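Local coordinates for protein beta sliding clamp (Borrelia burgdorferi, PDB 6DJ8) that probably encircles DNA as a ring-shaped homodimer and tethers DNA polymerases and other proteins to it, making replication processive, at residues T13-T19 and K97-F103; V343-N347 and I387-L392; F308-L313 and Y335-D341. All coordinates share one frame; numbering follows the deposited sequence.

Contact 1. Residues T13-T19 and K97-F103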
loop_
_atom_site.group_PDB
_atom_site.type_symbol
_atom_site.label_atom_id
_atom_site.label_comp_id
_atom_site.label_asym_id
_atom_site.label_seq_id
_atom_site.Cartn_x
_atom_site.Cartn_y
_atom_site.Cartn_z
ATOM N N THR A 13 -37.208 8.977 -15.281
ATOM C CA THR A 13 -36.775 8.276 -14.072
ATOM C C THR A 13 -35.256 8.410 -13.994
ATOM O O THR A 13 -34.509 7.503 -14.365
ATOM C CB THR A 13 -37.214 6.813 -14.080
ATOM O OG1 THR A 13 -38.618 6.747 -14.332
ATOM C CG2 THR A 13 -36.997 6.206 -12.701
ATOM N N PHE A 14 -34.800 9.549 -13.481
ATOM C CA PHE A 14 -33.379 9.862 -13.460
ATOM C C PHE A 14 -33.101 10.879 -12.363
ATOM O O PHE A 14 -34.014 11.483 -11.804
ATOM C CB PHE A 14 -32.919 10.439 -14.807
ATOM C CG PHE A 14 -33.458 11.809 -15.071
ATOM C CD1 PHE A 14 -34.649 11.970 -15.763
ATOM C CD2 PHE A 14 -32.805 12.940 -14.596
ATOM C CE1 PHE A 14 -35.166 13.234 -16.002
ATOM C CE2 PHE A 14 -33.326 14.206 -14.818
ATOM C CZ PHE A 14 -34.502 14.353 -15.524
ATOM N N PHE A 15 -31.816 11.107 -12.110
ATOM C CA PHE A 15 -31.436 12.298 -11.379
ATOM C C PHE A 15 -30.086 12.772 -11.895
ATOM O O PHE A 15 -29.287 11.987 -12.408
ATOM C CB PHE A 15 -31.396 12.070 -9.863
ATOM C CG PHE A 15 -30.398 11.063 -9.428
ATOM C CD1 PHE A 15 -30.742 9.732 -9.359
ATOM C CD2 PHE A 15 -29.114 11.437 -9.078
ATOM C CE1 PHE A 15 -29.827 8.789 -8.959
ATOM C CE2 PHE A 15 -28.205 10.506 -8.679
ATOM C CZ PHE A 15 -28.556 9.171 -8.629
ATOM N N ILE A 16 -29.850 14.072 -11.738
ATOM C CA ILE A 16 -28.581 14.711 -12.047
ATOM C C ILE A 16 -27.937 15.089 -10.725
ATOM O O ILE A 16 -28.602 15.637 -9.838
ATOM C CB ILE A 16 -28.786 15.950 -12.938
ATOM C CG1 ILE A 16 -29.555 15.571 -14.221
ATOM C CG2 ILE A 16 -27.445 16.620 -13.256
ATOM C CD1 ILE A 16 -29.837 16.733 -15.138
ATOM N N CYS A 17 -26.650 14.795 -10.589
ATOM C CA CYS A 17 -25.942 15.094 -9.357
ATOM C C CYS A 17 -24.540 15.579 -9.682
ATOM O O CYS A 17 -24.045 15.445 -10.809
ATOM C CB CYS A 17 -25.863 13.875 -8.444
ATOM S SG CYS A 17 -24.948 12.528 -9.172
ATOM N N GLU A 18 -23.907 16.157 -8.676
ATOM C CA GLU A 18 -22.498 16.509 -8.770
ATOM C C GLU A 18 -21.663 15.244 -8.587
ATOM O O GLU A 18 -21.786 14.543 -7.571
ATOM C CB GLU A 18 -22.153 17.575 -7.729
ATOM C CG GLU A 18 -20.698 17.981 -7.685
ATOM C CD GLU A 18 -20.504 19.344 -7.046
ATOM O OE1 GLU A 18 -21.490 20.114 -6.970
ATOM O OE2 GLU A 18 -19.367 19.642 -6.624
ATOM N N THR A 19 -20.827 14.942 -9.582
ATOM C CA THR A 19 -20.086 13.684 -9.582
ATOM C C THR A 19 -19.209 13.545 -8.345
ATOM O O THR A 19 -19.197 12.492 -7.695
ATOM C CB THR A 19 -19.232 13.595 -10.844
ATOM O OG1 THR A 19 -20.072 13.799 -11.992
ATOM C CG2 THR A 19 -18.589 12.239 -10.945
ATOM N N LYS A 97 -18.133 17.097 -14.357
ATOM C CA LYS A 97 -18.537 17.834 -13.164
ATOM C C LYS A 97 -19.875 17.320 -12.627
ATOM O O LYS A 97 -20.055 17.183 -11.411
ATOM C CB LYS A 97 -18.608 19.328 -13.483
ATOM C CG LYS A 97 -19.158 20.175 -12.351
ATOM C CD LYS A 97 -18.057 20.840 -11.534
ATOM C CE LYS A 97 -18.597 21.355 -10.196
ATOM N NZ LYS A 97 -19.856 22.136 -10.373
ATOM N N LYS A 98 -20.804 16.990 -13.525
ATOM C CA LYS A 98 -22.126 16.477 -13.188
ATOM C C LYS A 98 -22.429 15.245 -14.025
ATOM O O LYS A 98 -22.032 15.161 -15.195
ATOM C CB LYS A 98 -23.210 17.528 -13.459
ATOM C CG LYS A 98 -23.035 18.805 -12.669
ATOM C CD LYS A 98 -24.215 19.749 -12.828
ATOM C CE LYS A 98 -24.085 20.916 -11.851
ATOM N NZ LYS A 98 -25.215 21.887 -11.937
ATOM N N ILE A 99 -23.184 14.305 -13.451
ATOM C CA ILE A 99 -23.608 13.143 -14.226
ATOM C C ILE A 99 -25.124 12.999 -14.161
ATOM O O ILE A 99 -25.777 13.431 -13.205
ATOM C CB ILE A 99 -22.929 11.839 -13.761
ATOM C CG1 ILE A 99 -23.041 11.688 -12.233
ATOM C CG2 ILE A 99 -21.473 11.809 -14.183
ATOM C CD1 ILE A 99 -22.608 10.323 -11.768
ATOM N N LYS A 100 -25.680 12.386 -15.202
ATOM C CA LYS A 100 -27.094 12.057 -15.272
ATOM C C LYS A 100 -27.202 10.552 -15.081
ATOM O O LYS A 100 -26.574 9.781 -15.817
ATOM C CB LYS A 100 -27.698 12.499 -16.613
ATOM C CG LYS A 100 -29.207 12.261 -16.758
ATOM C CD LYS A 100 -29.765 12.920 -18.045
ATOM C CE LYS A 100 -31.280 12.735 -18.172
ATOM N NZ LYS A 100 -31.832 13.201 -19.491
ATOM N N ILE A 101 -27.976 10.133 -14.089
ATOM C CA ILE A 101 -28.145 8.723 -13.776
ATOM C C ILE A 101 -29.586 8.359 -14.093
ATOM O O ILE A 101 -30.512 8.925 -13.512
ATOM C CB ILE A 101 -27.790 8.437 -12.314
ATOM C CG1 ILE A 101 -26.301 8.774 -12.086
ATOM C CG2 ILE A 101 -28.116 7.004 -11.966
ATOM C CD1 ILE A 101 -25.811 8.638 -10.636
ATOM N N VAL A 102 -29.771 7.422 -15.018
ATOM C CA VAL A 102 -31.080 7.035 -15.524
ATOM C C VAL A 102 -31.368 5.636 -15.013
ATOM O O VAL A 102 -30.506 4.756 -15.093
ATOM C CB VAL A 102 -31.126 7.070 -17.064
ATOM C CG1 VAL A 102 -32.496 6.620 -17.567
ATOM C CG2 VAL A 102 -30.789 8.457 -17.581
ATOM N N PHE A 103 -32.560 5.427 -14.469
ATOM C CA PHE A 103 -32.936 4.104 -13.999
ATOM C C PHE A 103 -33.791 3.456 -15.073
ATOM O O PHE A 103 -34.859 3.970 -15.416
ATOM C CB PHE A 103 -33.673 4.147 -12.661
ATOM C CG PHE A 103 -34.119 2.794 -12.174
ATOM C CD1 PHE A 103 -33.299 1.690 -12.320
ATOM C CD2 PHE A 103 -35.325 2.635 -11.513
ATOM C CE1 PHE A 103 -33.685 0.448 -11.867
ATOM C CE2 PHE A 103 -35.720 1.393 -11.048
ATOM C CZ PHE A 103 -34.898 0.297 -11.222
#
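Phe-15 and Ile-101 face each other as a hydrogen-bonded pair of two antiparallel strands. Ile-101 N gives an almost straight bond to Phe-15 O at 2.8 Å, and Phe-15 N answers to Ile-101 O. Their side chains run alongside each other on one face of the sheet. Ile-101 CB lies over one face of the Phe-15 ring, near its rim, and Ile-101 CD1 closes to 3.4 Å from Phe-15 CZ. With chi1 at 62°, Phe-15 CG sits between its backbone N and carbonyl carbon, which brings the ring back toward the partner strand. On this same face Cys-17 SG packs on Ile-99 CG1 at 3.7 Å. Phe-14, Ile-16, Lys-100 and Val-102 share the other face. The chain of Lys-100 is extended and passes over the Phe-14 ring. Its CE is 4.0 Å from the ring centroid, a CH-pi contact. Its NZ is 4.7 Å from that centroid and only 4° off the ring normal, a cation-pi contact. Phe-14 CB also touches Val-102 CG2. Phe-103 N bonds to Thr-13 O at one end of the ladder. At the other end Thr-19 N bonds to Lys-97 O at 3.0 Å, where the chain enters helix 19-29. Thr-19 OG1 lies against Ile-99 CG2 and bonds to Tyr-96 O. Further out, Val-72 pairs with Ile-16, and strand 109-114 flanks Lys-100 and Val-102. Helix 83-92 places Val-90 on Thr-19 and Ile-99, and Phe-86 on Ile-101. Phe-77 packs on Phe-15. The two faces therefore differ in chemistry. The Phe-15, Cys-17, Ile-99 and Ile-101 face is buried and almost wholly apolar. On the other, the Phe-14 ring face probably gives the Lys-100 ammonium a favourable electrostatic contact.

Contact 2. Residues V343-N347 and I387-L392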
loop_
_atom_site.group_PDB
_atom_site.type_symbol
_atom_site.label_atom_id
_atom_site.label_comp_id
_atom_site.label_asym_id
_atom_site.label_seq_id
_atom_site.Cartn_x
_atom_site.Cartn_y
_atom_site.Cartn_z
ATOM N N VAL A 343 11.966 -2.446 36.662
ATOM C CA VAL A 343 12.043 -3.134 35.383
ATOM C C VAL A 343 10.694 -3.787 35.135
ATOM O O VAL A 343 10.134 -4.422 36.034
ATOM C CB VAL A 343 13.167 -4.185 35.364
ATOM C CG1 VAL A 343 13.266 -4.807 33.977
ATOM C CG2 VAL A 343 14.498 -3.571 35.787
ATOM N N MET A 344 10.169 -3.595 33.933
ATOM C CA MET A 344 8.853 -4.184 33.605
ATOM C C MET A 344 8.759 -4.474 32.112
ATOM O O MET A 344 9.452 -3.858 31.342
ATOM C CB MET A 344 7.741 -3.202 33.953
ATOM C CG MET A 344 7.848 -1.961 33.146
ATOM S SD MET A 344 6.457 -0.903 33.337
ATOM C CE MET A 344 6.639 -0.463 35.057
ATOM N N ALA A 345 7.913 -5.426 31.772
ATOM C CA ALA A 345 7.639 -5.764 30.390
ATOM C C ALA A 345 6.271 -5.219 30.013
ATOM O O ALA A 345 5.338 -5.232 30.830
ATOM C CB ALA A 345 7.688 -7.281 30.174
ATOM N N ILE A 346 6.155 -4.752 28.771
ATOM C CA ILE A 346 4.924 -4.155 28.269
ATOM C C ILE A 346 4.773 -4.523 26.803
ATOM O O ILE A 346 5.760 -4.739 26.096
ATOM C CB ILE A 346 4.910 -2.625 28.441
ATOM C CG1 ILE A 346 3.512 -2.072 28.190
ATOM C CG2 ILE A 346 5.902 -1.966 27.511
ATOM C CD1 ILE A 346 3.387 -0.596 28.485
ATOM N N ASN A 347 3.523 -4.638 26.365
ATOM C CA ASN A 347 3.199 -4.869 24.956
ATOM C C ASN A 347 3.511 -3.611 24.159
ATOM O O ASN A 347 2.839 -2.583 24.313
ATOM C CB ASN A 347 1.723 -5.242 24.848
ATOM C CG ASN A 347 1.295 -5.558 23.421
ATOM O OD1 ASN A 347 1.578 -4.807 22.496
ATOM N ND2 ASN A 347 0.577 -6.663 23.256
ATOM N N ILE A 387 -2.307 0.539 30.937
ATOM C CA ILE A 387 -1.769 -0.634 30.269
ATOM C C ILE A 387 -1.270 -1.589 31.339
ATOM O O ILE A 387 -0.416 -1.218 32.157
ATOM C CB ILE A 387 -0.633 -0.274 29.292
ATOM C CG1 ILE A 387 -1.124 0.734 28.251
ATOM C CG2 ILE A 387 -0.103 -1.532 28.623
ATOM C CD1 ILE A 387 -0.018 1.315 27.375
ATOM N N MET A 388 -1.791 -2.805 31.337
ATOM C CA MET A 388 -1.303 -3.804 32.278
ATOM C C MET A 388 0.062 -4.301 31.808
ATOM O O MET A 388 0.243 -4.575 30.613
ATOM C CB MET A 388 -2.293 -4.964 32.416
ATOM C CG MET A 388 -2.025 -5.879 33.610
ATOM S SD MET A 388 -2.237 -5.072 35.217
ATOM C CE MET A 388 -1.912 -6.416 36.370
ATOM N N PRO A 389 1.049 -4.386 32.689
ATOM C CA PRO A 389 2.345 -4.926 32.281
ATOM C C PRO A 389 2.238 -6.407 31.967
ATOM O O PRO A 389 1.343 -7.110 32.437
ATOM C CB PRO A 389 3.254 -4.678 33.494
ATOM C CG PRO A 389 2.318 -4.625 34.664
ATOM C CD PRO A 389 1.084 -3.957 34.100
ATOM N N MET A 390 3.179 -6.869 31.155
ATOM C CA MET A 390 3.357 -8.289 30.910
ATOM C C MET A 390 4.281 -8.887 31.968
ATOM O O MET A 390 5.101 -8.185 32.565
ATOM C CB MET A 390 3.946 -8.511 29.511
ATOM C CG MET A 390 3.013 -8.080 28.389
ATOM S SD MET A 390 3.779 -8.188 26.757
ATOM C CE MET A 390 4.187 -9.931 26.692
ATOM N N SER A 391 4.136 -10.184 32.229
ATOM C CA SER A 391 4.975 -10.893 33.230
ATOM C C SER A 391 6.420 -10.862 32.770
ATOM O O SER A 391 6.697 -11.293 31.672
ATOM C CB SER A 391 4.531 -12.282 33.437
ATOM O OG SER A 391 3.207 -12.294 33.901
ATOM N N LEU A 392 7.309 -10.446 33.648
ATOM C CA LEU A 392 8.683 -10.211 33.230
ATOM C C LEU A 392 9.446 -11.523 33.060
ATOM O O LEU A 392 10.072 -11.750 32.017
ATOM C CB LEU A 392 9.389 -9.276 34.207
ATOM C CG LEU A 392 10.744 -8.747 33.747
ATOM C CD1 LEU A 392 10.711 -8.347 32.286
ATOM C CD2 LEU A 392 11.114 -7.561 34.613
HETATM O O HOH W 1 1.204 -5.022 28.144
#
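Ile-387 meets Ile-346 through its CG2 branch, 3.6 Å from Ile-346 CD1, and the two side chains cross at about a right angle. Ile-346 CG1 stands anti to the backbone N (chi1 -168°), and the extended branch beyond it reaches Ile-387, although CB itself points away. Met-388 joins in through a water. The water donates to Met-388 O at 2.7 Å and accepts from Asn-347 N. Pro-389 lays its CB 3.4 Å from Ala-345 O. The same oxygen takes the N-H of Met-390 at 2.7 Å. That bond is bent, and its donor stands 46° out of the carbonyl plane. Met-390 then carries SD to 3.6 Å from Asn-347 N, beside the backbone at the end of the strand. Ser-391 turns away and bonds through its backbone to the bound peptide, which also packs on Met-388 and Met-390. Leu-392 CD1 is 3.8 Å from Ala-345 CB, and its CD2 is 3.6 Å from Val-343 CG1. In bacterial beta subunits the C-terminal tail lines the pocket for partner proteins, which the peptide, a natural product, probably occupies here. Strand 342-347 pairs with strand 303-308 and leads into helix 348-355, where Asn-347 OD1 caps Tyr-350 N. The tail leaves strand 383-387, which lies in another sheet beside strand 373-376.

Contact 3. Residues F308-L313 and Y335-D341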
loop_
_atom_site.group_PDB
_atom_site.type_symbol
_atom_site.label_atom_id
_atom_site.label_comp_id
_atom_site.label_asym_id
_atom_site.label_seq_id
_atom_site.Cartn_x
_atom_site.Cartn_y
_atom_site.Cartn_z
ATOM N N PHE A 308 13.133 1.853 34.225
ATOM C CA PHE A 308 13.068 3.224 34.715
ATOM C C PHE A 308 14.119 3.415 35.804
ATOM O O PHE A 308 14.103 2.706 36.818
ATOM C CB PHE A 308 11.692 3.550 35.299
ATOM C CG PHE A 308 10.597 3.697 34.283
ATOM C CD1 PHE A 308 9.913 2.598 33.816
ATOM C CD2 PHE A 308 10.224 4.950 33.833
ATOM C CE1 PHE A 308 8.895 2.750 32.908
ATOM C CE2 PHE A 308 9.207 5.102 32.944
ATOM C CZ PHE A 308 8.547 4.004 32.472
ATOM N N SER A 309 15.008 4.382 35.602
ATOM C CA SER A 309 15.940 4.840 36.622
ATOM C C SER A 309 15.912 6.361 36.618
ATOM O O SER A 309 15.294 6.986 35.754
ATOM C CB SER A 309 17.360 4.312 36.375
ATOM O OG SER A 309 17.888 4.842 35.169
ATOM N N GLU A 310 16.576 6.964 37.602
ATOM C CA GLU A 310 16.556 8.419 37.708
ATOM C C GLU A 310 17.213 9.079 36.497
ATOM O O GLU A 310 16.758 10.128 36.029
ATOM C CB GLU A 310 17.225 8.862 39.005
ATOM C CG GLU A 310 17.369 10.372 39.180
ATOM C CD GLU A 310 17.703 10.741 40.633
ATOM O OE1 GLU A 310 17.700 9.823 41.488
ATOM O OE2 GLU A 310 17.945 11.939 40.922
ATOM N N LEU A 311 18.284 8.491 35.975
ATOM C CA LEU A 311 18.987 9.152 34.886
ATOM C C LEU A 311 18.470 8.786 33.504
ATOM O O LEU A 311 18.708 9.545 32.557
ATOM C CB LEU A 311 20.490 8.853 34.948
ATOM C CG LEU A 311 21.213 9.433 36.163
ATOM C CD1 LEU A 311 22.708 9.265 35.994
ATOM C CD2 LEU A 311 20.838 10.896 36.397
ATOM N N GLN A 312 17.788 7.654 33.347
ATOM C CA GLN A 312 17.409 7.260 32.000
ATOM C C GLN A 312 16.249 6.283 32.046
ATOM O O GLN A 312 16.017 5.604 33.051
ATOM C CB GLN A 312 18.568 6.587 31.268
ATOM C CG GLN A 312 18.782 5.181 31.784
ATOM C CD GLN A 312 20.172 4.932 32.264
ATOM O OE1 GLN A 312 21.017 5.823 32.237
ATOM N NE2 GLN A 312 20.415 3.720 32.746
ATOM N N LEU A 313 15.574 6.180 30.908
ATOM C CA LEU A 313 14.639 5.109 30.619
ATOM C C LEU A 313 15.309 4.200 29.599
ATOM O O LEU A 313 15.769 4.673 28.555
ATOM C CB LEU A 313 13.334 5.656 30.039
ATOM C CG LEU A 313 12.369 4.644 29.425
ATOM C CD1 LEU A 313 11.881 3.648 30.462
ATOM C CD2 LEU A 313 11.183 5.342 28.717
ATOM N N TYR A 335 13.753 13.162 29.569
ATOM C CA TYR A 335 13.233 12.180 30.512
ATOM C C TYR A 335 13.495 12.635 31.939
ATOM O O TYR A 335 14.631 12.974 32.283
ATOM C CB TYR A 335 13.884 10.815 30.251
ATOM C CG TYR A 335 13.672 9.778 31.326
ATOM C CD1 TYR A 335 12.551 8.948 31.308
ATOM C CD2 TYR A 335 14.603 9.600 32.337
ATOM C CE1 TYR A 335 12.363 7.982 32.280
ATOM C CE2 TYR A 335 14.423 8.649 33.316
ATOM C CZ TYR A 335 13.303 7.840 33.288
ATOM O OH TYR A 335 13.130 6.888 34.275
ATOM N N LEU A 336 12.453 12.622 32.765
ATOM C CA LEU A 336 12.550 12.914 34.191
ATOM C C LEU A 336 11.844 11.789 34.929
ATOM O O LEU A 336 10.819 11.281 34.461
ATOM C CB LEU A 336 11.910 14.266 34.569
ATOM C CG LEU A 336 12.476 15.588 34.034
ATOM C CD1 LEU A 336 12.221 15.773 32.539
ATOM C CD2 LEU A 336 11.903 16.761 34.809
ATOM N N TYR A 337 12.400 11.386 36.066
ATOM C CA TYR A 337 11.858 10.263 36.817
ATOM C C TYR A 337 12.027 10.472 38.310
ATOM O O TYR A 337 13.102 10.863 38.766
ATOM C CB TYR A 337 12.550 8.964 36.473
ATOM C CG TYR A 337 11.950 7.768 37.159
ATOM C CD1 TYR A 337 10.637 7.392 36.900
ATOM C CD2 TYR A 337 12.700 6.994 38.045
ATOM C CE1 TYR A 337 10.082 6.289 37.491
ATOM C CE2 TYR A 337 12.150 5.878 38.649
ATOM C CZ TYR A 337 10.834 5.529 38.351
ATOM O OH TYR A 337 10.257 4.424 38.922
ATOM N N ASP A 338 10.969 10.172 39.059
ATOM C CA ASP A 338 10.997 10.199 40.521
ATOM C C ASP A 338 10.424 8.872 41.019
ATOM O O ASP A 338 9.206 8.670 40.978
ATOM C CB ASP A 338 10.212 11.390 41.042
ATOM C CG ASP A 338 10.320 11.548 42.543
ATOM O OD1 ASP A 338 9.987 10.602 43.287
ATOM O OD2 ASP A 338 10.767 12.629 42.971
ATOM N N GLY A 339 11.287 7.957 41.445
ATOM C CA GLY A 339 10.817 6.654 41.873
ATOM C C GLY A 339 11.971 5.694 42.080
ATOM O O GLY A 339 13.140 6.071 41.993
ATOM N N ALA A 340 11.613 4.436 42.334
ATOM C CA ALA A 340 12.584 3.375 42.560
ATOM C C ALA A 340 13.016 2.764 41.230
ATOM O O ALA A 340 12.386 2.969 40.200
ATOM C CB ALA A 340 11.994 2.289 43.456
ATOM N N ASP A 341 14.122 2.027 41.256
ATOM C CA ASP A 341 14.547 1.300 40.063
ATOM C C ASP A 341 13.524 0.220 39.737
ATOM O O ASP A 341 13.265 -0.666 40.556
ATOM C CB ASP A 341 15.932 0.690 40.262
ATOM C CG ASP A 341 17.036 1.718 40.143
ATOM O OD1 ASP A 341 16.714 2.908 39.943
ATOM O OD2 ASP A 341 18.222 1.337 40.239
#
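Tyr-335 lies flat beneath the backbone of the 308-313 turn, with Leu-313 N 3.6 Å above the plane of its ring and over the centre. Leu-313 CB closes to 3.4 Å from Tyr-335 CE1. Ser-309 O meets the same ring at its edge, in plane, and accepts a hydrogen bond from Tyr-335 OH, 2.6 Å away. The donor is tilted 21° from the carbonyl plane. Tyr-337 is turned differently. Phe-308 CB stands over one of its faces, 4.0 Å from the ring centroid, as a CH-pi contact. Gly-339 N lies over the opposite face. The Tyr-337 hydroxyl gives a bond to Ala-340 O at 2.9 Å, in the carbonyl plane, which fixes the ring against its own loop. The Phe-308 and Tyr-337 rings are inclined at 34°, and Phe-308 also meets the ring of Phe-367. Both tyrosines hold CG anti to the backbone N, which extends their rings from strand 335-338 toward the turn. Gln-312 of the turn also packs on Tyr-123 of the second subunit. The arrangement is that of a tight beta hairpin, joining strands 303-308 and 312-318, packed on strand 335-338, the outermost strand of a second sheet within this chain.

In the fold
From the N terminus, contact 1 comes first. It closes a loop of 77 residues within the N-terminal domain by pairing the first strand with strand 98-104. The chain then runs through the central domain to the C-terminal domain. There contact 3 closes a loop of 21 residues, and contact 2 follows with a loop of 39. All three are in series, and none nests or crosses. Contacts 2 and 3 adjoin in sequence, their centres about 17 Å apart, and strand 335-338 leads on to strand 342-347. Together they join the four-stranded sheet of that domain to the larger sheet it shares with the central domain. Contact 1 lies across the chain's centre, about 57 Å from contact 2 between centres.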